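Local coordinates for protein glucose-6-phosphate 1-dehydrogenase (PDB 4LGV) that probably catalyses the NADP-dependent oxidation of glucose 6-phosphate to 6-phosphogluconolactone, the entry reaction of the pentose phosphate pathway, at residues L32-G37 with P63-A68; D70-D75 with L104-G109; P130-E135 with A157-E162. One frame throughout, in Å; residues are numbered along the deposited sequence. Where two conformers were deposited one is given.

How the contacts relate
Following the chain from the N terminus, contact 1 comes first. Strand 32-36 leads through helix 41-56 to strand 64-68, and contact 1 closes that loop. The chain then passes into 70-75 and helix 74-87. Contact 2 closes the next loop when strand 104-108 lies against 70-75. Contact 3 follows, closing the loop from strand 130-134 through helix 141-150 to strand 158-162. The three loops run in series; none nests or crosses. Five of the six segments lie on strands of one parallel sheet; 70-75 is the loop into helix 74-87. Strand 104-108 of contact 2 bonds to 64-68 of contact 1, and 130-134 of contact 3 bonds to 32-36. Contacts 2 and 3 do not touch.

Contact 1. Residues L32-G37 with P63-A68; sequences LLVIFG and PIIGVA
Phe36 and Val67 lie side by side and point the same way. Val67 CB sits over one face of the ring, 4.1 Å above its plane and offset toward the rim. Val67 CG1 is anti to the backbone N (chi1 -177°), which brings it 3.9 Å from Phe36 CD2. Leu32 meets Pro63 differently, with the two side chains crossing at about a right angle. Its CD1 reaches 3.9 Å from Pro63 CB and also touches the end of Ile65. On the face that carries Leu33 and Ile35, the tip of Ile35 slants across Ile64, with Ile35 CD1 3.9 Å from Ile64 CG2.

The two segments are neighbouring parallel strands, the first beta-alpha-beta unit of a Rossmann-like dinucleotide-binding domain. Helix 41-56 makes the crossover. Gly37 opens the sequence GITGDLA, consistent with the glycine-rich turn that binds NADP in this family. Its positive phi of 101° suits glycine.

Five backbone hydrogen bonds join the strands, running from Leu33 N to Pro63 O at one end to Gly37 N to Val67 O, 2.8 Å, at the other. Helix 114-123 packs on Phe36, Ile65 and Val67.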
loop_
_atom_site.group_PDB
_atom_site.type_symbol
_atom_site.label_atom_id
_atom_site.label_comp_id
_atom_site.label_asym_id
_atom_site.label_seq_id
_atom_site.Cartn_x
_atom_site.Cartn_y
_atom_site.Cartn_z
ATOM N N LEU A 32 -36.472 -22.024 -29.702
ATOM C CA LEU A 32 -36.711 -21.962 -31.133
ATOM C C LEU A 32 -35.770 -20.965 -31.689
ATOM O O LEU A 32 -35.595 -19.870 -31.112
ATOM C CB LEU A 32 -38.149 -21.534 -31.435
ATOM C CG LEU A 32 -38.571 -21.312 -32.887
ATOM C CD1 LEU A 32 -38.644 -22.613 -33.632
ATOM C CD2 LEU A 32 -39.929 -20.651 -32.993
ATOM N N LEU A 33 -35.118 -21.322 -32.791
ATOM C CA LEU A 33 -34.148 -20.433 -33.409
ATOM C C LEU A 33 -34.698 -20.000 -34.783
ATOM O O LEU A 33 -34.948 -20.844 -35.657
ATOM C CB LEU A 33 -32.797 -21.134 -33.564
ATOM C CG LEU A 33 -31.697 -20.340 -34.294
ATOM C CD1 LEU A 33 -31.385 -19.030 -33.602
ATOM C CD2 LEU A 33 -30.413 -21.158 -34.386
ATOM N N VAL A 34 -34.794 -18.699 -34.990
ATOM C CA VAL A 34 -35.249 -18.155 -36.237
ATOM C C VAL A 34 -34.145 -17.289 -36.835
ATOM O O VAL A 34 -33.753 -16.269 -36.234
ATOM C CB VAL A 34 -36.509 -17.288 -36.017
ATOM C CG1 VAL A 34 -36.971 -16.729 -37.313
ATOM C CG2 VAL A 34 -37.612 -18.100 -35.343
ATOM N N ILE A 35 -33.671 -17.654 -38.034
ATOM C CA ILE A 35 -32.517 -16.970 -38.629
ATOM C C ILE A 35 -32.916 -16.195 -39.849
ATOM O O ILE A 35 -33.236 -16.791 -40.870
ATOM C CB ILE A 35 -31.419 -17.983 -39.074
ATOM C CG1 ILE A 35 -30.946 -18.786 -37.886
ATOM C CG2 ILE A 35 -30.224 -17.264 -39.686
ATOM C CD1 ILE A 35 -30.046 -19.954 -38.212
ATOM N N PHE A 36 -32.879 -14.871 -39.752
ATOM C CA PHE A 36 -33.080 -14.025 -40.915
ATOM C C PHE A 36 -31.761 -13.864 -41.620
ATOM O O PHE A 36 -30.759 -13.473 -40.996
ATOM C CB PHE A 36 -33.623 -12.660 -40.534
ATOM C CG PHE A 36 -35.069 -12.669 -40.089
ATOM C CD1 PHE A 36 -35.444 -13.201 -38.868
ATOM C CD2 PHE A 36 -36.076 -12.148 -40.918
ATOM C CE1 PHE A 36 -36.784 -13.215 -38.467
ATOM C CE2 PHE A 36 -37.415 -12.153 -40.517
ATOM C CZ PHE A 36 -37.772 -12.687 -39.289
ATOM N N GLY A 37 -31.756 -14.168 -42.920
ATOM C CA GLY A 37 -30.554 -14.027 -43.763
ATOM C C GLY A 37 -29.830 -15.351 -44.007
ATOM O O GLY A 37 -28.647 -15.370 -44.265
ATOM N N PRO A 63 -36.206 -26.740 -32.982
ATOM C CA PRO A 63 -36.325 -26.405 -34.380
ATOM C C PRO A 63 -35.658 -25.067 -34.793
ATOM O O PRO A 63 -35.453 -24.151 -33.966
ATOM C CB PRO A 63 -37.840 -26.350 -34.595
ATOM C CG PRO A 63 -38.448 -27.064 -33.401
ATOM C CD PRO A 63 -37.515 -26.743 -32.293
ATOM N N ILE A 64 -35.295 -25.010 -36.064
ATOM C CA ILE A 64 -34.648 -23.874 -36.653
ATOM C C ILE A 64 -35.405 -23.487 -37.882
ATOM O O ILE A 64 -35.587 -24.297 -38.779
ATOM C CB ILE A 64 -33.213 -24.183 -37.070
ATOM C CG1 ILE A 64 -32.429 -24.719 -35.875
ATOM C CG2 ILE A 64 -32.558 -22.900 -37.589
ATOM C CD1 ILE A 64 -31.055 -25.211 -36.243
ATOM N N ILE A 65 -35.850 -22.236 -37.926
ATOM C CA ILE A 65 -36.562 -21.697 -39.097
ATOM C C ILE A 65 -35.639 -20.721 -39.800
ATOM O O ILE A 65 -35.272 -19.708 -39.225
ATOM C CB ILE A 65 -37.840 -20.974 -38.657
ATOM C CG1 ILE A 65 -38.759 -21.932 -37.934
ATOM C CG2 ILE A 65 -38.536 -20.362 -39.850
ATOM C CD1 ILE A 65 -39.979 -21.272 -37.366
ATOM N N GLY A 66 -35.251 -21.038 -41.030
ATOM C CA GLY A 66 -34.512 -20.127 -41.884
ATOM C C GLY A 66 -35.441 -19.208 -42.647
ATOM O O GLY A 66 -36.466 -19.662 -43.186
ATOM N N VAL A 67 -35.068 -17.917 -42.721
ATOM C CA VAL A 67 -35.824 -16.918 -43.472
ATOM C C VAL A 67 -34.933 -16.123 -44.427
ATOM O O VAL A 67 -33.847 -15.716 -44.064
ATOM C CB VAL A 67 -36.511 -15.919 -42.532
ATOM C CG1 VAL A 67 -37.340 -14.934 -43.320
ATOM C CG2 VAL A 67 -37.400 -16.621 -41.504
ATOM N N ALA A 68 -35.394 -15.957 -45.666
ATOM C CA ALA A 68 -34.700 -15.173 -46.662
ATOM C C ALA A 68 -35.666 -14.781 -47.806
ATOM O O ALA A 68 -36.764 -15.327 -47.906
ATOM C CB ALA A 68 -33.501 -15.945 -47.195
#

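Contact 2. Residues D70-D75 with L104-G109; sequences DDITLD and LSYLSG
Two carbonyl oxygens of 70-75 meet the edge of the Tyr106 ring. Asp70 O lies in the ring plane, beside the hydroxyl, and Ile72 O is near the plane, 3.5 Å from Tyr106 CE2. Ser108 N, from the ring's own strand, lies over one face, offset toward the rim. The Ile72 side chain crosses the ring at about a right angle. With chi1 at 59°, its CG1 sits between the backbone N and the carbonyl carbon, and from there it comes over the rim from the side of the plane opposite Ser108 N, 3.6 Å from Tyr106 CE2.

Tyr106 OH donates to Asp70 O at 2.7 Å. The donor lies in the carbonyl plane, on a lone pair. Ser108 OG also donates to Asp70 O at 2.7 Å, but from 61° out of that plane. Ser108 was deposited in two conformers, so this second bond is less certain. Asp71 is the centre of an inverse gamma turn, in which Ile72 N makes a weak bond to the same oxygen. The Asp70 carboxylate turns elsewhere, its OD1 bonding to Thr39.

Leu74 covers the strand backbone. Its CD2 is 3.7 Å from Leu104 O, and its CD1 packs on Tyr106 CB. Thr73, just before it, is the N-cap of helix 74-87.

The contact thus lays the loop that enters this helix along strand 104-108, an edge strand of the sheet within the chain. Its chemistry centres on one carbonyl. Asp70 O accepts a hydrogen bond from the phenol, which directs the hydroxyl and helps hold the ring against the turn.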
loop_
_atom_site.group_PDB
_atom_site.type_symbol
_atom_site.label_atom_id
_atom_site.label_comp_id
_atom_site.label_asym_id
_atom_site.label_seq_id
_atom_site.Cartn_x
_atom_site.Cartn_y
_atom_site.Cartn_z
ATOM N N ASP A 70 -34.881 -15.456 -51.019
ATOM C CA ASP A 70 -34.747 -16.378 -52.154
ATOM C C ASP A 70 -35.972 -17.297 -52.297
ATOM O O ASP A 70 -36.426 -17.916 -51.336
ATOM C CB ASP A 70 -33.497 -17.222 -52.027
ATOM C CG ASP A 70 -32.277 -16.381 -51.710
ATOM O OD1 ASP A 70 -32.253 -15.659 -50.687
ATOM O OD2 ASP A 70 -31.298 -16.499 -52.418
ATOM N N ASP A 71 -36.456 -17.423 -53.526
ATOM C CA ASP A 71 -37.565 -18.316 -53.811
ATOM C C ASP A 71 -36.984 -19.681 -54.122
ATOM O O ASP A 71 -36.807 -20.056 -55.283
ATOM C CB ASP A 71 -38.395 -17.764 -54.974
ATOM C CG ASP A 71 -39.675 -18.538 -55.226
ATOM O OD1 ASP A 71 -40.039 -19.411 -54.414
ATOM O OD2 ASP A 71 -40.339 -18.242 -56.272
ATOM N N ILE A 72 -36.706 -20.431 -53.075
ATOM C CA ILE A 72 -36.160 -21.772 -53.193
ATOM C C ILE A 72 -36.924 -22.671 -52.262
ATOM O O ILE A 72 -37.667 -22.203 -51.406
ATOM C CB ILE A 72 -34.675 -21.819 -52.822
ATOM C CG1 ILE A 72 -34.465 -21.345 -51.393
ATOM C CG2 ILE A 72 -33.881 -20.968 -53.809
ATOM C CD1 ILE A 72 -33.055 -21.516 -50.882
ATOM N N THR A 73 -36.764 -23.965 -52.439
ATOM C CA THR A 73 -37.403 -24.949 -51.569
ATOM C C THR A 73 -36.467 -25.269 -50.394
ATOM O O THR A 73 -35.290 -24.938 -50.399
ATOM C CB THR A 73 -37.626 -26.258 -52.330
ATOM O OG1 THR A 73 -36.353 -26.793 -52.693
ATOM C CG2 THR A 73 -38.483 -26.040 -53.620
ATOM N N LEU A 74 -37.001 -25.969 -49.412
ATOM C CA LEU A 74 -36.215 -26.517 -48.322
ATOM C C LEU A 74 -35.064 -27.416 -48.822
ATOM O O LEU A 74 -33.947 -27.308 -48.355
ATOM C CB LEU A 74 -37.130 -27.283 -47.322
ATOM C CG LEU A 74 -36.359 -27.907 -46.126
ATOM C CD1 LEU A 74 -35.537 -26.865 -45.383
ATOM C CD2 LEU A 74 -37.329 -28.629 -45.179
ATOM N N ASP A 75 -35.338 -28.294 -49.781
ATOM C CA ASP A 75 -34.266 -29.134 -50.342
ATOM C C ASP A 75 -33.128 -28.329 -50.919
ATOM O O ASP A 75 -31.973 -28.657 -50.742
ATOM C CB ASP A 75 -34.818 -30.077 -51.430
ATOM C CG ASP A 75 -35.664 -31.226 -50.844
ATOM O OD1 ASP A 75 -35.603 -31.469 -49.608
ATOM O OD2 ASP A 75 -36.397 -31.866 -51.630
ATOM N N LEU A 104 -34.582 -28.265 -39.475
ATOM C CA LEU A 104 -34.614 -27.053 -40.281
ATOM C C LEU A 104 -35.880 -26.925 -41.111
ATOM O O LEU A 104 -36.316 -27.879 -41.707
ATOM C CB LEU A 104 -33.421 -27.064 -41.205
ATOM C CG LEU A 104 -32.946 -25.739 -41.805
ATOM C CD1 LEU A 104 -32.665 -24.668 -40.761
ATOM C CD2 LEU A 104 -31.666 -26.025 -42.594
ATOM N N SER A 105 -36.500 -25.739 -41.096
ATOM C CA SER A 105 -37.529 -25.377 -42.075
ATOM C C SER A 105 -37.133 -24.075 -42.733
ATOM O O SER A 105 -36.220 -23.387 -42.275
ATOM C CB SER A 105 -38.939 -25.295 -41.435
ATOM O OG SER A 105 -38.954 -24.390 -40.352
ATOM N N TYR A 106 -37.825 -23.715 -43.807
ATOM C CA TYR A 106 -37.507 -22.520 -44.581
ATOM C C TYR A 106 -38.735 -21.740 -44.952
ATOM O O TYR A 106 -39.791 -22.287 -45.332
ATOM C CB TYR A 106 -36.769 -22.874 -45.852
ATOM C CG TYR A 106 -36.369 -21.658 -46.697
ATOM C CD1 TYR A 106 -35.452 -20.739 -46.225
ATOM C CD2 TYR A 106 -36.928 -21.432 -47.958
ATOM C CE1 TYR A 106 -35.076 -19.647 -46.972
ATOM C CE2 TYR A 106 -36.567 -20.318 -48.718
ATOM C CZ TYR A 106 -35.610 -19.432 -48.232
ATOM O OH TYR A 106 -35.252 -18.290 -48.952
ATOM N N LEU A 107 -38.589 -20.429 -44.853
ATOM C CA LEU A 107 -39.649 -19.510 -45.155
ATOM C C LEU A 107 -39.112 -18.357 -45.994
ATOM O O LEU A 107 -38.145 -17.686 -45.602
ATOM C CB LEU A 107 -40.198 -19.058 -43.838
ATOM C CG LEU A 107 -41.517 -18.335 -43.816
ATOM C CD1 LEU A 107 -42.619 -19.232 -44.377
ATOM C CD2 LEU A 107 -41.819 -17.950 -42.385
ATOM N N SER A 108 -39.712 -18.201 -47.175
ATOM C CA SER A 108 -39.332 -17.208 -48.180
ATOM C C SER A 108 -40.250 -15.988 -48.172
ATOM O O SER A 108 -41.475 -16.142 -48.145
ATOM C CB SER A 108 -39.444 -17.801 -49.633
ATOM O OG SER A 108 -38.834 -16.918 -50.541
ATOM N N GLY A 109 -39.663 -14.793 -48.258
ATOM C CA GLY A 109 -40.476 -13.608 -48.429
ATOM C C GLY A 109 -39.676 -12.350 -48.267
ATOM O O GLY A 109 -38.467 -12.408 -48.091
#

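Contact 3. Residues P130-E135 with A157-E162; sequences PLYYLE and ARVAVE
Tyr133 OH donates to Glu162 OE1. The modelled distance between these two oxygens, 2.4 Å, is very short, and its exact value is doubtful. OE1 lies at the ring edge, in the ring plane, while the carboxylate plane is turned 71° from the ring. Glu162 gets there by bending at chi2 (-62°), which also lays its CG 3.8 Å from Tyr133 CE1.

Tyr133 CD1 rests on Ala160 CB at 3.9 Å. On the same face of the sheet, Leu131 CD1 bends over the backbone, 3.7 Å from Arg158 O. On the other face, Tyr132 CE2 meets Ala157 CB at 3.6 Å, near the ring plane. Pro130 CB lies over one face of that ring, toward its rim. Leu134 CD1 packs on Val159 CG1 at 3.9 Å, and the Leu134 side chain lies beside that of Val161, pointing the same way.

Beneath these side chains, five backbone hydrogen bonds set the parallel register. Leu134 N to Ala160 O is nearly straight, at 2.8 Å and 175°.

The next shell fixes the polar ends. Tyr416 bonds to the Tyr133 hydroxyl, and His193 NE2 bonds to Glu162 OE1. His193 belongs to the sequence RVDHFLGK, which in relatives binds glucose 6-phosphate, so the pair probably lies near the substrate site. Tyr132 OH bonds to Leu153 O, and the Arg158 guanidinium to His28 O.

Helix 141-150 makes the crossover between these strands. Strand 32-36 flanks 130-134, and strand 188-191 flanks 158-162. Helices 41-56 and 413-424 both pack against Tyr133 and Glu162.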
loop_
_atom_site.group_PDB
_atom_site.type_symbol
_atom_site.label_atom_id
_atom_site.label_comp_id
_atom_site.label_asym_id
_atom_site.label_seq_id
_atom_site.Cartn_x
_atom_site.Cartn_y
_atom_site.Cartn_z
ATOM N N PRO A 130 -38.705 -17.633 -28.756
ATOM C CA PRO A 130 -37.776 -17.582 -29.883
ATOM C C PRO A 130 -36.549 -16.716 -29.682
ATOM O O PRO A 130 -36.636 -15.612 -29.102
ATOM C CB PRO A 130 -38.637 -17.013 -31.032
ATOM C CG PRO A 130 -39.745 -16.283 -30.369
ATOM C CD PRO A 130 -39.895 -16.817 -28.977
ATOM N N LEU A 131 -35.422 -17.193 -30.211
ATOM C CA LEU A 131 -34.272 -16.335 -30.520
ATOM C C LEU A 131 -34.337 -15.973 -31.979
ATOM O O LEU A 131 -34.245 -16.850 -32.817
ATOM C CB LEU A 131 -32.936 -17.040 -30.243
ATOM C CG LEU A 131 -31.709 -16.259 -30.696
ATOM C CD1 LEU A 131 -31.625 -14.907 -29.979
ATOM C CD2 LEU A 131 -30.396 -16.986 -30.421
ATOM N N TYR A 132 -34.423 -14.692 -32.303
ATOM C CA TYR A 132 -34.341 -14.218 -33.693
ATOM C C TYR A 132 -32.946 -13.741 -33.975
ATOM O O TYR A 132 -32.472 -12.827 -33.329
ATOM C CB TYR A 132 -35.284 -13.038 -33.934
ATOM C CG TYR A 132 -36.746 -13.361 -33.679
ATOM C CD1 TYR A 132 -37.485 -14.042 -34.622
ATOM C CD2 TYR A 132 -37.365 -12.991 -32.505
ATOM C CE1 TYR A 132 -38.808 -14.378 -34.405
ATOM C CE2 TYR A 132 -38.705 -13.280 -32.278
ATOM C CZ TYR A 132 -39.415 -13.991 -33.226
ATOM O OH TYR A 132 -40.733 -14.294 -33.010
ATOM N N TYR A 133 -32.265 -14.384 -34.907
ATOM C CA TYR A 133 -30.879 -14.058 -35.236
ATOM C C TYR A 133 -30.825 -13.401 -36.598
ATOM O O TYR A 133 -31.182 -14.011 -37.609
ATOM C CB TYR A 133 -30.032 -15.345 -35.207
ATOM C CG TYR A 133 -28.618 -15.155 -35.645
ATOM C CD1 TYR A 133 -27.880 -14.066 -35.212
ATOM C CD2 TYR A 133 -27.998 -16.064 -36.469
ATOM C CE1 TYR A 133 -26.574 -13.877 -35.601
ATOM C CE2 TYR A 133 -26.694 -15.884 -36.863
ATOM C CZ TYR A 133 -25.981 -14.794 -36.408
ATOM O OH TYR A 133 -24.668 -14.577 -36.796
ATOM N N LEU A 134 -30.418 -12.136 -36.624
ATOM C CA LEU A 134 -30.493 -11.351 -37.844
ATOM C C LEU A 134 -29.139 -11.219 -38.507
ATOM O O LEU A 134 -28.373 -10.352 -38.143
ATOM C CB LEU A 134 -31.078 -9.965 -37.563
ATOM C CG LEU A 134 -32.323 -9.918 -36.667
ATOM C CD1 LEU A 134 -32.889 -8.500 -36.649
ATOM C CD2 LEU A 134 -33.414 -10.873 -37.065
ATOM N N GLU A 135 -28.868 -12.070 -39.490
ATOM C CA GLU A 135 -27.646 -11.930 -40.271
ATOM C C GLU A 135 -28.035 -11.288 -41.593
ATOM O O GLU A 135 -27.961 -11.873 -42.644
ATOM C CB GLU A 135 -26.872 -13.237 -40.478
ATOM C CG GLU A 135 -27.689 -14.515 -40.431
ATOM C CD GLU A 135 -26.805 -15.729 -40.558
ATOM O OE1 GLU A 135 -25.566 -15.606 -40.351
ATOM O OE2 GLU A 135 -27.335 -16.786 -40.910
ATOM N N ALA A 157 -39.120 -13.229 -26.392
ATOM C CA ALA A 157 -38.120 -13.357 -27.415
ATOM C C ALA A 157 -36.836 -12.649 -27.018
ATOM O O ALA A 157 -36.824 -11.814 -26.132
ATOM C CB ALA A 157 -38.623 -12.813 -28.739
ATOM N N ARG A 158 -35.761 -13.028 -27.689
ATOM C CA ARG A 158 -34.567 -12.216 -27.764
ATOM C C ARG A 158 -34.233 -12.006 -29.234
ATOM O O ARG A 158 -34.632 -12.805 -30.078
ATOM C CB ARG A 158 -33.400 -12.881 -27.053
ATOM C CG ARG A 158 -33.634 -13.050 -25.552
ATOM C CD ARG A 158 -32.379 -13.556 -24.843
ATOM N NE ARG A 158 -32.703 -13.929 -23.478
ATOM C CZ ARG A 158 -33.014 -15.154 -23.069
ATOM N NH1 ARG A 158 -33.037 -16.199 -23.917
ATOM N NH2 ARG A 158 -33.287 -15.341 -21.781
ATOM N N VAL A 159 -33.463 -10.964 -29.517
ATOM C CA VAL A 159 -33.051 -10.637 -30.868
ATOM C C VAL A 159 -31.540 -10.431 -30.867
ATOM O O VAL A 159 -31.003 -9.569 -30.137
ATOM C CB VAL A 159 -33.721 -9.358 -31.343
ATOM C CG1 VAL A 159 -33.286 -8.990 -32.753
ATOM C CG2 VAL A 159 -35.215 -9.533 -31.293
ATOM N N ALA A 160 -30.860 -11.226 -31.690
ATOM C CA ALA A 160 -29.418 -11.103 -31.833
ATOM C C ALA A 160 -29.133 -10.446 -33.172
ATOM O O ALA A 160 -29.536 -10.963 -34.228
ATOM C CB ALA A 160 -28.790 -12.455 -31.752
ATOM N N VAL A 161 -28.430 -9.324 -33.141
ATOM C CA VAL A 161 -28.117 -8.579 -34.351
ATOM C C VAL A 161 -26.661 -8.677 -34.724
ATOM O O VAL A 161 -25.764 -8.415 -33.890
ATOM C CB VAL A 161 -28.524 -7.059 -34.262
ATOM C CG1 VAL A 161 -30.009 -6.956 -34.240
ATOM C CG2 VAL A 161 -27.977 -6.392 -33.034
ATOM N N GLU A 162 -26.405 -9.023 -35.985
ATOM C CA GLU A 162 -25.005 -9.082 -36.452
ATOM C C GLU A 162 -24.409 -7.718 -36.605
ATOM O O GLU A 162 -25.056 -6.810 -37.051
ATOM C CB GLU A 162 -24.888 -9.813 -37.812
ATOM C CG GLU A 162 -24.661 -11.300 -37.658
ATOM C CD GLU A 162 -23.372 -11.590 -36.942
ATOM O OE1 GLU A 162 -23.241 -12.668 -36.328
ATOM O OE2 GLU A 162 -22.478 -10.746 -36.974
#